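PDB 4UEJ: galactitol 1-phosphate 5-dehydrogenase from Escherichia coli, which oxidises galactitol 1-phosphate to D-tagatose 6-phosphate with NAD(+), as a zinc-containing alcohol dehydrogenase. Local coordinates for residues H24-C38 and H59-V72. Sequence-based numbering, arbitrary orientation.
Sequences HQDEVRVKIASSGLC and HEFSGYIDAVGSGV. With ZN (zinc ion), chain D.
Arg29 and Asp66 lie side by side, pointing the same way, on neighbouring antiparallel strands, and tracing the arginine outward shows how it is held. Its CB lies 4.1 Å from Ala67 O; CG stands anti to the backbone N (chi1 -177°) and the chain then bends at chi3 (58°), which turns the guanidinium back alongside Asp66. CD approaches OD2 loosely, NE donates to Asp66 OD2 at 2.9 Å, and NH2 reaches the same oxygen at 3.1 Å. OD2 lies close to the guanidinium plane, yet the carboxylate is rotated 47° against it, a side-on salt bridge in which one oxygen takes both bonds. Ala67 CB sits over one guanidinium face, while NH1 bonds to Pro20 O. Replacing Arg29 with a methionine would probably leave the Asp66 carboxylate without its charged mate and Pro20 O without the NH1 donor.

Asp66 N and, weakly, Ala67 N both bond to Arg29 O, which defines a classic beta bulge; a second occurs where Ala33 and Ser34 both donate to Ser62 O. Across the first bulge, on the face bearing Val28 and Val30, Ile65 CD1 touches Val28 CG2 at 4.0 Å and also meets Val30 CG2. Farther along, Ile32 CD1 covers one face of the Phe61 ring.

At the opposite end the strands deliver Cys38 and His59 to the zinc ion: His59 NE2 binds it at 2.1 Å, whereas Cys38 SG is longer at 2.7 Å. Water 4 is a further ligand and donates to Glu60 OE2 (2.6 Å), so Glu60, salt-bridged to Lys341 through OE1, probably orients it from the second shell.

In the GroES-like domain, strand 27-36 runs between 60-68 and 120-124, strand 80-83 packs against Val30, Phe61 and Ile65, and helix 41-46 touches Leu37 and His59.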
ATOM      1  N   HIS A  24     -31.973  -6.091 -27.321  1.00 27.59           N
ATOM      2  CA  HIS A  24     -31.832  -4.642 -27.243  1.00 27.27           C
ATOM      3  C   HIS A  24     -30.971  -4.088 -28.366  1.00 29.02           C
ATOM      4  O   HIS A  24     -30.067  -4.767 -28.866  1.00 26.54           O
ATOM      5  CB  HIS A  24     -31.232  -4.237 -25.895  1.00 29.56           C
ATOM      6  CG  HIS A  24     -32.104  -4.577 -24.729  1.00 31.12           C
ATOM      7  ND1 HIS A  24     -31.952  -5.736 -24.000  1.00 36.43           N
ATOM      8  CD2 HIS A  24     -33.148  -3.917 -24.175  1.00 27.29           C
ATOM      9  CE1 HIS A  24     -32.865  -5.774 -23.045  1.00 34.83           C
ATOM     10  NE2 HIS A  24     -33.602  -4.682 -23.131  1.00 36.49           N
ATOM     11  N   GLN A  25     -31.224  -2.838 -28.735  1.00 27.70           N
ATOM     12  CA  GLN A  25     -30.602  -2.265 -29.921  1.00 30.43           C
ATOM     13  C   GLN A  25     -29.088  -2.160 -29.788  1.00 27.05           C
ATOM     14  O   GLN A  25     -28.384  -2.100 -30.792  1.00 26.91           O
ATOM     15  CB  GLN A  25     -31.193  -0.885 -30.220  1.00 29.23           C
ATOM     16  CG  GLN A  25     -30.856   0.178 -29.194  1.00 30.45           C
ATOM     17  CD  GLN A  25     -31.406   1.537 -29.583  1.00 29.69           C
ATOM     18  OE1 GLN A  25     -31.905   1.717 -30.692  1.00 37.63           O
ATOM     19  NE2 GLN A  25     -31.310   2.501 -28.676  1.00 38.50           N
ATOM     20  N   ASP A  26     -28.595  -2.151 -28.551  1.00 25.21           N
ATOM     21  CA  ASP A  26     -27.171  -1.968 -28.308  1.00 23.90           C
ATOM     22  C   ASP A  26     -26.454  -3.274 -27.966  1.00 30.51           C
ATOM     23  O   ASP A  26     -25.342  -3.259 -27.429  1.00 25.37           O
ATOM     24  CB  ASP A  26     -26.950  -0.923 -27.199  1.00 23.21           C
ATOM     25  CG  ASP A  26     -27.455  -1.379 -25.829  1.00 35.10           C
ATOM     26  OD1 ASP A  26     -28.292  -2.303 -25.750  1.00 28.66           O
ATOM     27  OD2 ASP A  26     -27.014  -0.792 -24.817  1.00 38.25           O
ATOM     28  N   GLU A  27     -27.076  -4.400 -28.295  1.00 23.49           N
ATOM     29  CA  GLU A  27     -26.440  -5.694 -28.063  1.00 22.81           C
ATOM     30  C   GLU A  27     -25.856  -6.299 -29.334  1.00 23.30           C
ATOM     31  O   GLU A  27     -26.221  -5.919 -30.443  1.00 24.48           O
ATOM     32  CB  GLU A  27     -27.435  -6.677 -27.445  1.00 23.31           C
ATOM     33  CG  GLU A  27     -27.802  -6.341 -26.030  1.00 22.81           C
ATOM     34  CD  GLU A  27     -28.827  -7.293 -25.450  1.00 23.63           C
ATOM     35  OE1 GLU A  27     -29.589  -7.913 -26.225  1.00 24.86           O
ATOM     36  OE2 GLU A  27     -28.858  -7.434 -24.214  1.00 31.18           O
ATOM     37  N   VAL A  28     -24.932  -7.240 -29.155  1.00 22.56           N
ATOM     38  CA  VAL A  28     -24.424  -8.050 -30.256  1.00 23.17           C
ATOM     39  C   VAL A  28     -24.439  -9.514 -29.848  1.00 30.02           C
ATOM     40  O   VAL A  28     -24.470  -9.831 -28.657  1.00 22.36           O
ATOM     41  CB  VAL A  28     -22.980  -7.668 -30.649  1.00 22.53           C
ATOM     42  CG1 VAL A  28     -22.894  -6.204 -31.041  1.00 25.64           C
ATOM     43  CG2 VAL A  28     -22.032  -7.962 -29.497  1.00 21.19           C
ATOM     44  N   ARG A  29     -24.409 -10.412 -30.825  1.00 24.15           N
ATOM     45  CA  ARG A  29     -24.227 -11.821 -30.513  1.00 24.23           C
ATOM     46  C   ARG A  29     -22.880 -12.273 -31.037  1.00 27.56           C
ATOM     47  O   ARG A  29     -22.506 -11.967 -32.167  1.00 24.59           O
ATOM     48  CB  ARG A  29     -25.339 -12.698 -31.108  1.00 25.94           C
ATOM     49  CG  ARG A  29     -25.192 -14.163 -30.723  1.00 26.24           C
ATOM     50  CD  ARG A  29     -26.467 -14.975 -30.942  1.00 31.08           C
ATOM     51  NE  ARG A  29     -26.917 -14.940 -32.328  1.00 32.08           N
ATOM     52  CZ  ARG A  29     -28.108 -14.499 -32.711  1.00 35.29           C
ATOM     53  NH1 ARG A  29     -28.973 -14.058 -31.807  1.00 40.37           N
ATOM     54  NH2 ARG A  29     -28.437 -14.504 -33.997  1.00 39.30           N
ATOM     55  N   VAL A  30     -22.157 -12.997 -30.201  1.00 23.06           N
ATOM     56  CA  VAL A  30     -20.843 -13.489 -30.579  1.00 22.80           C
ATOM     57  C   VAL A  30     -20.829 -15.005 -30.717  1.00 23.67           C
ATOM     58  O   VAL A  30     -21.254 -15.723 -29.823  1.00 23.66           O
ATOM     59  CB  VAL A  30     -19.775 -13.077 -29.547  1.00 21.25           C
ATOM     60  CG1 VAL A  30     -18.407 -13.550 -29.992  1.00 21.15           C
ATOM     61  CG2 VAL A  30     -19.788 -11.566 -29.346  1.00 24.78           C
ATOM     62  N   LYS A  31     -20.324 -15.492 -31.843  1.00 24.63           N
ATOM     63  CA  LYS A  31     -20.049 -16.908 -31.975  1.00 25.46           C
ATOM     64  C   LYS A  31     -18.648 -17.144 -31.430  1.00 24.41           C
ATOM     65  O   LYS A  31     -17.667 -16.643 -31.980  1.00 24.88           O
ATOM     66  CB  LYS A  31     -20.165 -17.357 -33.428  1.00 27.21           C
ATOM     67  CG  LYS A  31     -19.923 -18.829 -33.627  1.00 28.34           C
ATOM     68  CD  LYS A  31     -20.103 -19.206 -35.098  1.00 34.39           C
ATOM     69  CE  LYS A  31     -19.456 -20.544 -35.414  1.00 43.99           C
ATOM     70  NZ  LYS A  31     -19.627 -20.911 -36.854  1.00 49.36           N
ATOM     71  N   ILE A  32     -18.561 -17.879 -30.328  1.00 23.99           N
ATOM     72  CA  ILE A  32     -17.315 -17.983 -29.579  1.00 22.94           C
ATOM     73  C   ILE A  32     -16.326 -18.959 -30.222  1.00 23.74           C
ATOM     74  O   ILE A  32     -16.673 -20.100 -30.551  1.00 25.05           O
ATOM     75  CB  ILE A  32     -17.609 -18.383 -28.122  1.00 22.44           C
ATOM     76  CG1 ILE A  32     -18.415 -17.265 -27.456  1.00 21.63           C
ATOM     77  CG2 ILE A  32     -16.329 -18.633 -27.353  1.00 21.67           C
ATOM     78  CD1 ILE A  32     -18.881 -17.573 -26.062  1.00 27.21           C
ATOM     79  N   ALA A  33     -15.092 -18.489 -30.410  1.00 23.10           N
ATOM     80  CA  ALA A  33     -14.054 -19.259 -31.103  1.00 23.93           C
ATOM     81  C   ALA A  33     -13.035 -19.857 -30.145  1.00 23.39           C
ATOM     82  O   ALA A  33     -12.507 -20.944 -30.381  1.00 24.36           O
ATOM     83  CB  ALA A  33     -13.344 -18.384 -32.126  1.00 27.14           C
ATOM     84  N   SER A  34     -12.758 -19.137 -29.063  1.00 22.01           N
ATOM     85  CA  SER A  34     -11.713 -19.523 -28.124  1.00 21.53           C
ATOM     86  C   SER A  34     -12.023 -18.899 -26.776  1.00 20.38           C
ATOM     87  O   SER A  34     -12.276 -17.702 -26.693  1.00 20.20           O
ATOM     88  CB  SER A  34     -10.347 -19.067 -28.618  1.00 21.35           C
ATOM     89  OG  SER A  34      -9.318 -19.418 -27.703  1.00 24.33           O
ATOM     90  N   SER A  35     -12.008 -19.708 -25.725  1.00 20.55           N
ATOM     91  CA  SER A  35     -12.485 -19.260 -24.423  1.00 19.84           C
ATOM     92  C   SER A  35     -11.668 -19.907 -23.306  1.00 22.36           C
ATOM     93  O   SER A  35     -11.668 -21.130 -23.158  1.00 21.03           O
ATOM     94  CB  SER A  35     -13.980 -19.583 -24.276  1.00 20.45           C
ATOM     95  OG  SER A  35     -14.530 -19.021 -23.092  1.00 19.89           O
ATOM     96  N   GLY A  36     -10.955 -19.090 -22.534  1.00 19.04           N
ATOM     97  CA  GLY A  36      -9.982 -19.613 -21.588  1.00 19.27           C
ATOM     98  C   GLY A  36     -10.494 -19.726 -20.177  1.00 19.42           C
ATOM     99  O   GLY A  36     -11.344 -18.934 -19.768  1.00 18.91           O
ATOM    100  N   LEU A  37      -9.976 -20.702 -19.430  1.00 20.31           N
ATOM    101  CA  LEU A  37     -10.256 -20.820 -17.997  1.00 20.74           C
ATOM    102  C   LEU A  37      -9.276 -19.996 -17.161  1.00 21.67           C
ATOM    103  O   LEU A  37      -8.069 -20.186 -17.265  1.00 20.17           O
ATOM    104  CB  LEU A  37     -10.184 -22.283 -17.563  1.00 22.33           C
ATOM    105  CG  LEU A  37     -10.500 -22.622 -16.105  1.00 23.30           C
ATOM    106  CD1 LEU A  37     -11.999 -22.594 -15.879  1.00 23.70           C
ATOM    107  CD2 LEU A  37      -9.920 -23.976 -15.721  1.00 24.93           C
ATOM    108  N   CYS A  38      -9.805 -19.099 -16.328  1.00 19.63           N
ATOM    109  CA  CYS A  38      -9.003 -18.252 -15.443  1.00 23.44           C
ATOM    110  C   CYS A  38      -8.726 -18.942 -14.101  1.00 20.42           C
ATOM    111  O   CYS A  38      -9.525 -19.752 -13.633  1.00 21.49           O
ATOM    112  CB  CYS A  38      -9.724 -16.911 -15.216  1.00 22.22           C
ATOM    113  SG  CYS A  38      -8.805 -15.626 -14.297  1.00 23.04           S
ATOM    114  N   HIS A  59     -14.747 -15.577 -18.940  1.00 17.32           N
ATOM    115  CA  HIS A  59     -14.607 -14.147 -19.218  1.00 16.38           C
ATOM    116  C   HIS A  59     -13.347 -13.798 -20.004  1.00 17.10           C
ATOM    117  O   HIS A  59     -12.943 -12.631 -20.072  1.00 15.21           O
ATOM    118  CB  HIS A  59     -14.638 -13.338 -17.914  1.00 16.14           C
ATOM    119  CG  HIS A  59     -13.554 -13.687 -16.941  1.00 16.27           C
ATOM    120  ND1 HIS A  59     -13.660 -14.732 -16.050  1.00 17.19           N
ATOM    121  CD2 HIS A  59     -12.356 -13.106 -16.698  1.00 15.80           C
ATOM    122  CE1 HIS A  59     -12.569 -14.783 -15.302  1.00 17.25           C
ATOM    123  NE2 HIS A  59     -11.764 -13.808 -15.678  1.00 16.40           N
ATOM    124  N   GLU A  60     -12.739 -14.815 -20.602  1.00 16.25           N
ATOM    125  CA  GLU A  60     -11.506 -14.667 -21.359  1.00 16.03           C
ATOM    126  C   GLU A  60     -11.745 -15.306 -22.705  1.00 17.11           C
ATOM    127  O   GLU A  60     -11.341 -16.447 -22.923  1.00 17.26           O
ATOM    128  CB  GLU A  60     -10.328 -15.365 -20.667  1.00 16.26           C
ATOM    129  CG  GLU A  60     -10.014 -14.920 -19.252  1.00 17.11           C
ATOM    130  CD  GLU A  60      -8.870 -15.724 -18.648  1.00 20.19           C
ATOM    131  OE1 GLU A  60      -8.568 -16.814 -19.181  1.00 20.51           O
ATOM    132  OE2 GLU A  60      -8.252 -15.267 -17.659  1.00 17.24           O
ATOM    133  N   PHE A  61     -12.427 -14.609 -23.603  1.00 16.53           N
ATOM    134  CA  PHE A  61     -12.765 -15.260 -24.852  1.00 17.32           C
ATOM    135  C   PHE A  61     -12.830 -14.339 -26.055  1.00 22.64           C
ATOM    136  O   PHE A  61     -12.897 -13.119 -25.929  1.00 16.80           O
ATOM    137  CB  PHE A  61     -14.094 -16.034 -24.722  1.00 18.01           C
ATOM    138  CG  PHE A  61     -15.314 -15.189 -24.424  1.00 17.76           C
ATOM    139  CD1 PHE A  61     -15.711 -14.961 -23.118  1.00 20.39           C
ATOM    140  CD2 PHE A  61     -16.113 -14.709 -25.453  1.00 18.13           C
ATOM    141  CE1 PHE A  61     -16.862 -14.221 -22.838  1.00 19.03           C
ATOM    142  CE2 PHE A  61     -17.271 -13.964 -25.182  1.00 18.06           C
ATOM    143  CZ  PHE A  61     -17.654 -13.742 -23.886  1.00 17.68           C
ATOM    144  N   SER A  62     -12.775 -14.962 -27.229  1.00 18.28           N
ATOM    145  CA  SER A  62     -12.884 -14.256 -28.492  1.00 18.75           C
ATOM    146  C   SER A  62     -13.802 -15.011 -29.431  1.00 19.93           C
ATOM    147  O   SER A  62     -14.141 -16.168 -29.193  1.00 20.95           O
ATOM    148  CB  SER A  62     -11.508 -14.089 -29.142  1.00 21.20           C
ATOM    149  OG  SER A  62     -10.920 -15.358 -29.365  1.00 19.68           O
ATOM    150  N   GLY A  63     -14.187 -14.354 -30.509  1.00 20.56           N
ATOM    151  CA  GLY A  63     -15.052 -14.981 -31.486  1.00 21.90           C
ATOM    152  C   GLY A  63     -15.422 -13.979 -32.549  1.00 22.57           C
ATOM    153  O   GLY A  63     -14.785 -12.934 -32.680  1.00 22.17           O
ATOM    154  N   TYR A  64     -16.450 -14.312 -33.322  1.00 23.80           N
ATOM    155  CA  TYR A  64     -16.885 -13.456 -34.407  1.00 24.81           C
ATOM    156  C   TYR A  64     -18.290 -12.957 -34.154  1.00 25.83           C
ATOM    157  O   TYR A  64     -19.132 -13.691 -33.629  1.00 24.99           O
ATOM    158  CB  TYR A  64     -16.825 -14.201 -35.738  1.00 26.68           C
ATOM    159  CG  TYR A  64     -15.429 -14.630 -36.106  1.00 27.40           C
ATOM    160  CD1 TYR A  64     -14.572 -13.766 -36.777  1.00 27.30           C
ATOM    161  CD2 TYR A  64     -14.965 -15.894 -35.779  1.00 26.94           C
ATOM    162  CE1 TYR A  64     -13.289 -14.154 -37.116  1.00 27.69           C
ATOM    163  CE2 TYR A  64     -13.682 -16.291 -36.115  1.00 34.58           C
ATOM    164  CZ  TYR A  64     -12.851 -15.414 -36.780  1.00 34.92           C
ATOM    165  OH  TYR A  64     -11.577 -15.804 -37.110  1.00 42.79           O
ATOM    166  N   ILE A  65     -18.539 -11.709 -34.531  1.00 25.01           N
ATOM    167  CA  ILE A  65     -19.885 -11.168 -34.448  1.00 25.35           C
ATOM    168  C   ILE A  65     -20.813 -11.980 -35.352  1.00 27.11           C
ATOM    169  O   ILE A  65     -20.569 -12.121 -36.555  1.00 28.57           O
ATOM    170  CB  ILE A  65     -19.938  -9.682 -34.848  1.00 25.57           C
ATOM    171  CG1 ILE A  65     -19.086  -8.834 -33.896  1.00 23.98           C
ATOM    172  CG2 ILE A  65     -21.389  -9.198 -34.873  1.00 26.23           C
ATOM    173  CD1 ILE A  65     -19.510  -8.908 -32.448  1.00 22.58           C
ATOM    174  N   ASP A  66     -21.859 -12.533 -34.750  1.00 27.14           N
ATOM    175  CA  ASP A  66     -22.835 -13.349 -35.462  1.00 28.91           C
ATOM    176  C   ASP A  66     -24.002 -12.489 -35.918  1.00 29.92           C
ATOM    177  O   ASP A  66     -24.595 -12.728 -36.975  1.00 31.79           O
ATOM    178  CB  ASP A  66     -23.333 -14.488 -34.568  1.00 29.82           C
ATOM    179  CG  ASP A  66     -24.384 -15.338 -35.242  1.00 38.07           C
ATOM    180  OD1 ASP A  66     -24.032 -16.088 -36.177  1.00 43.00           O
ATOM    181  OD2 ASP A  66     -25.561 -15.257 -34.835  1.00 37.19           O
ATOM    182  N   ALA A  67     -24.324 -11.487 -35.106  1.00 28.81           N
ATOM    183  CA  ALA A  67     -25.426 -10.571 -35.380  1.00 29.68           C
ATOM    184  C   ALA A  67     -25.289  -9.325 -34.503  1.00 28.25           C
ATOM    185  O   ALA A  67     -24.630  -9.365 -33.460  1.00 26.61           O
ATOM    186  CB  ALA A  67     -26.762 -11.251 -35.135  1.00 32.52           C
ATOM    187  N   VAL A  68     -25.902  -8.221 -34.926  1.00 29.05           N
ATOM    188  CA  VAL A  68     -25.868  -6.994 -34.133  1.00 27.99           C
ATOM    189  C   VAL A  68     -27.254  -6.379 -33.965  1.00 28.85           C
ATOM    190  O   VAL A  68     -28.129  -6.553 -34.805  1.00 30.57           O
ATOM    191  CB  VAL A  68     -24.929  -5.925 -34.752  1.00 28.07           C
ATOM    192  CG1 VAL A  68     -23.508  -6.443 -34.837  1.00 29.26           C
ATOM    193  CG2 VAL A  68     -25.423  -5.488 -36.123  1.00 33.60           C
ATOM    194  N   GLY A  69     -27.436  -5.657 -32.864  1.00 30.55           N
ATOM    195  CA  GLY A  69     -28.652  -4.908 -32.633  1.00 28.59           C
ATOM    196  C   GLY A  69     -28.754  -3.754 -33.609  1.00 29.85           C
ATOM    197  O   GLY A  69     -27.762  -3.340 -34.208  1.00 32.46           O
ATOM    198  N   SER A  70     -29.956  -3.217 -33.749  1.00 31.16           N
ATOM    199  CA  SER A  70     -30.233  -2.191 -34.745  1.00 35.60           C
ATOM    200  C   SER A  70     -29.535  -0.865 -34.433  1.00 32.64           C
ATOM    201  O   SER A  70     -29.420   0.003 -35.300  1.00 33.93           O
ATOM    202  CB  SER A  70     -31.742  -1.983 -34.856  1.00 35.62           C
ATOM    203  OG  SER A  70     -32.304  -1.733 -33.580  1.00 33.54           O
ATOM    204  N   GLY A  71     -29.071  -0.711 -33.198  1.00 30.36           N
ATOM    205  CA  GLY A  71     -28.381   0.500 -32.799  1.00 30.22           C
ATOM    206  C   GLY A  71     -26.873   0.399 -32.922  1.00 29.13           C
ATOM    207  O   GLY A  71     -26.157   1.352 -32.611  1.00 29.51           O
ATOM    208  N   VAL A  72     -26.386  -0.757 -33.368  1.00 28.48           N
ATOM    209  CA  VAL A  72     -24.946  -0.975 -33.509  1.00 32.02           C
ATOM    210  C   VAL A  72     -24.498  -0.687 -34.939  1.00 33.29           C
ATOM    211  O   VAL A  72     -24.877  -1.397 -35.876  1.00 33.94           O
ATOM    212  CB  VAL A  72     -24.543  -2.416 -33.126  1.00 32.20           C
ATOM    213  CG1 VAL A  72     -23.052  -2.643 -33.388  1.00 25.84           C
ATOM    214  CG2 VAL A  72     -24.871  -2.693 -31.664  1.00 29.85           C
TER
HETATM  215 ZN    ZN D1348      -9.882 -13.251 -14.964  1.00 20.79          ZN
HETATM  216  O   HOH W   1     -32.059   0.804 -33.143  1.00 39.02           O
HETATM  217  O   HOH W   2     -13.395 -17.605 -20.980  1.00 13.29           O
HETATM  218  O   HOH W   3     -12.705 -17.272 -17.703  1.00 14.66           O
HETATM  219  O   HOH W   4      -8.542 -13.041 -16.446  1.00 16.88           O